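Light Chain (Clostridium botulinum, PDB 6BVD) probably acts as a zinc-dependent endopeptidase, the protease domain of the mosaic botulinum neurotoxin type HA, expected to cleave a neuronal SNARE protein. Local coordinates at residues T243-T248 against Q280-Q285. Sequence-based numbering, arbitrary orientation.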
loop_
_atom_site.group_PDB
_atom_site.type_symbol
_atom_site.label_atom_id
_atom_site.label_comp_id
_atom_site.label_asym_id
_atom_site.label_seq_id
_atom_site.Cartn_x
_atom_site.Cartn_y
_atom_site.Cartn_z
ATOM N N THR A 243 28.883 -22.240 1.998
ATOM C CA THR A 243 28.137 -23.474 2.101
ATOM C C THR A 243 28.704 -24.426 3.194
ATOM O O THR A 243 28.002 -25.339 3.619
ATOM C CB THR A 243 28.163 -24.241 0.763
ATOM O OG1 THR A 243 29.528 -24.498 0.432
ATOM C CG2 THR A 243 27.488 -23.425 -0.371
ATOM N N GLU A 244 29.962 -24.247 3.608
ATOM C CA GLU A 244 30.572 -25.201 4.555
ATOM C C GLU A 244 30.602 -24.592 5.951
ATOM O O GLU A 244 29.659 -23.902 6.307
ATOM C CB GLU A 244 31.957 -25.609 4.086
ATOM C CG GLU A 244 31.952 -26.084 2.620
ATOM C CD GLU A 244 30.919 -27.195 2.382
ATOM O OE1 GLU A 244 30.909 -28.157 3.167
ATOM O OE2 GLU A 244 30.119 -27.113 1.416
ATOM N N TYR A 245 31.649 -24.820 6.745
ATOM C CA TYR A 245 31.622 -24.298 8.143
ATOM C C TYR A 245 30.355 -24.804 8.856
ATOM O O TYR A 245 29.652 -24.043 9.540
ATOM C CB TYR A 245 31.670 -22.737 8.145
ATOM C CG TYR A 245 32.857 -22.211 7.381
ATOM C CD1 TYR A 245 34.082 -22.068 7.993
ATOM C CD2 TYR A 245 32.759 -21.897 6.018
ATOM C CE1 TYR A 245 35.181 -21.619 7.298
ATOM C CE2 TYR A 245 33.853 -21.441 5.321
ATOM C CZ TYR A 245 35.055 -21.304 5.964
ATOM O OH TYR A 245 36.157 -20.860 5.280
ATOM N N LYS A 246 30.062 -26.092 8.701
ATOM C CA LYS A 246 28.808 -26.659 9.213
ATOM C C LYS A 246 28.931 -27.030 10.697
ATOM O O LYS A 246 29.988 -27.512 11.129
ATOM C CB LYS A 246 28.410 -27.878 8.399
ATOM C CG LYS A 246 28.087 -27.580 6.927
ATOM C CD LYS A 246 27.654 -28.853 6.200
ATOM C CE LYS A 246 27.258 -28.523 4.747
ATOM N NZ LYS A 246 26.685 -29.681 4.023
ATOM N N ILE A 247 27.879 -26.768 11.482
ATOM C CA ILE A 247 27.952 -27.008 12.923
ATOM C C ILE A 247 26.651 -27.568 13.459
ATOM O O ILE A 247 25.600 -27.498 12.802
ATOM C CB ILE A 247 28.293 -25.686 13.728
ATOM C CG1 ILE A 247 27.259 -24.591 13.432
ATOM C CG2 ILE A 247 29.692 -25.182 13.362
ATOM C CD1 ILE A 247 27.556 -23.253 14.149
ATOM N N THR A 248 26.732 -28.120 14.670
ATOM C CA THR A 248 25.573 -28.483 15.466
ATOM C C THR A 248 25.608 -27.626 16.756
ATOM O O THR A 248 26.627 -27.044 17.097
ATOM C CB THR A 248 25.561 -30.000 15.825
ATOM O OG1 THR A 248 26.843 -30.341 16.335
ATOM C CG2 THR A 248 25.277 -30.857 14.575
ATOM N N GLN A 280 33.541 -19.026 18.138
ATOM C CA GLN A 280 34.424 -17.875 17.956
ATOM C C GLN A 280 35.516 -18.071 16.891
ATOM O O GLN A 280 35.851 -17.119 16.158
ATOM C CB GLN A 280 35.110 -17.543 19.276
ATOM C CG GLN A 280 35.526 -16.116 19.358
ATOM C CD GLN A 280 34.315 -15.212 19.173
ATOM O OE1 GLN A 280 34.243 -14.429 18.219
ATOM N NE2 GLN A 280 33.334 -15.351 20.069
ATOM N N SER A 281 36.101 -19.277 16.839
ATOM C CA SER A 281 37.164 -19.566 15.880
ATOM C C SER A 281 36.657 -19.547 14.442
ATOM O O SER A 281 37.390 -19.144 13.526
ATOM C CB SER A 281 37.838 -20.913 16.186
ATOM O OG SER A 281 36.877 -21.910 16.452
ATOM N N ILE A 282 35.437 -20.030 14.232
ATOM C CA ILE A 282 34.803 -19.952 12.904
ATOM C C ILE A 282 34.445 -18.500 12.577
ATOM O O ILE A 282 34.645 -18.031 11.456
ATOM C CB ILE A 282 33.541 -20.825 12.799
ATOM C CG1 ILE A 282 33.937 -22.292 12.713
ATOM C CG2 ILE A 282 32.678 -20.466 11.555
ATOM C CD1 ILE A 282 32.762 -23.190 12.524
ATOM N N GLN A 283 33.949 -17.758 13.555
ATOM C CA GLN A 283 33.650 -16.343 13.292
ATOM C C GLN A 283 34.902 -15.552 12.881
ATOM O O GLN A 283 34.841 -14.701 11.967
ATOM C CB GLN A 283 32.991 -15.692 14.518
ATOM C CG GLN A 283 31.652 -16.298 14.891
ATOM C CD GLN A 283 30.840 -15.408 15.817
ATOM O OE1 GLN A 283 30.767 -14.201 15.607
ATOM N NE2 GLN A 283 30.236 -16.000 16.853
ATOM N N SER A 284 36.044 -15.870 13.486
ATOM C CA SER A 284 37.301 -15.239 13.097
ATOM C C SER A 284 37.825 -15.739 11.743
ATOM O O SER A 284 38.388 -14.952 10.959
ATOM C CB SER A 284 38.364 -15.451 14.165
ATOM O OG SER A 284 38.036 -14.697 15.332
ATOM N N GLN A 285 37.647 -17.027 11.461
ATOM C CA GLN A 285 38.020 -17.555 10.140
ATOM C C GLN A 285 37.283 -16.822 8.996
ATOM O O GLN A 285 37.913 -16.413 7.996
ATOM C CB GLN A 285 37.714 -19.042 10.048
ATOM C CG GLN A 285 38.835 -19.948 10.441
ATOM C CD GLN A 285 38.436 -21.404 10.288
ATOM O OE1 GLN A 285 37.284 -21.770 10.548
ATOM N NE2 GLN A 285 39.374 -22.236 9.841
#
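With CG1 of Ile282 anti to its carbonyl carbon (chi1 -74°) and CD1 extended beyond it, and with the ring of Tyr245 likewise anti to its own carbonyl carbon (chi1 -55°), the two side chains meet, one from the loop residue just before strand 246-247 and the other from the first turn of helix 280-301. The strand, 246-247, pairs antiparallel with 262-263 in a two-stranded ribbon of the zinc protease fold, and the contact illustrates how such a ribbon can meet a neighbouring helix through side chains: between 243-248 and 280-285 it is these that touch, and the nearest CA atoms, those of Tyr245 and Ile282, are 7.2 Å apart.

Ile282 uses both of its branches, one for each apolar partner. Its CD1 meets CG2 of Ile247 at 3.8 Å, the two side chains lying alongside one another and pointing opposite ways, while its CG2 lies 4.2 Å from Tyr245 CD1, oblique to the ring. Ile247 also packs on Phe267 of helix 264-270, the helix that carries the zinc ligand Glu266, and its side chain is about 13 Å from the zinc ion. Backbone hydrogen bonds link Ile247 to Ile262 in the ribbon and Tyr245 to Ser264 at the start of helix 264-270; Ser264 OG is also hydrogen-bonded to Tyr245 O.

One turn beyond Ile282, at the protein surface, Gln285 adds a polar border. Its amide plane stands almost perpendicular to the tyrosine ring, at 89°, and OE1 of Gln285 lies in the ring plane at its edge, 3.9 Å from Tyr245 CE1.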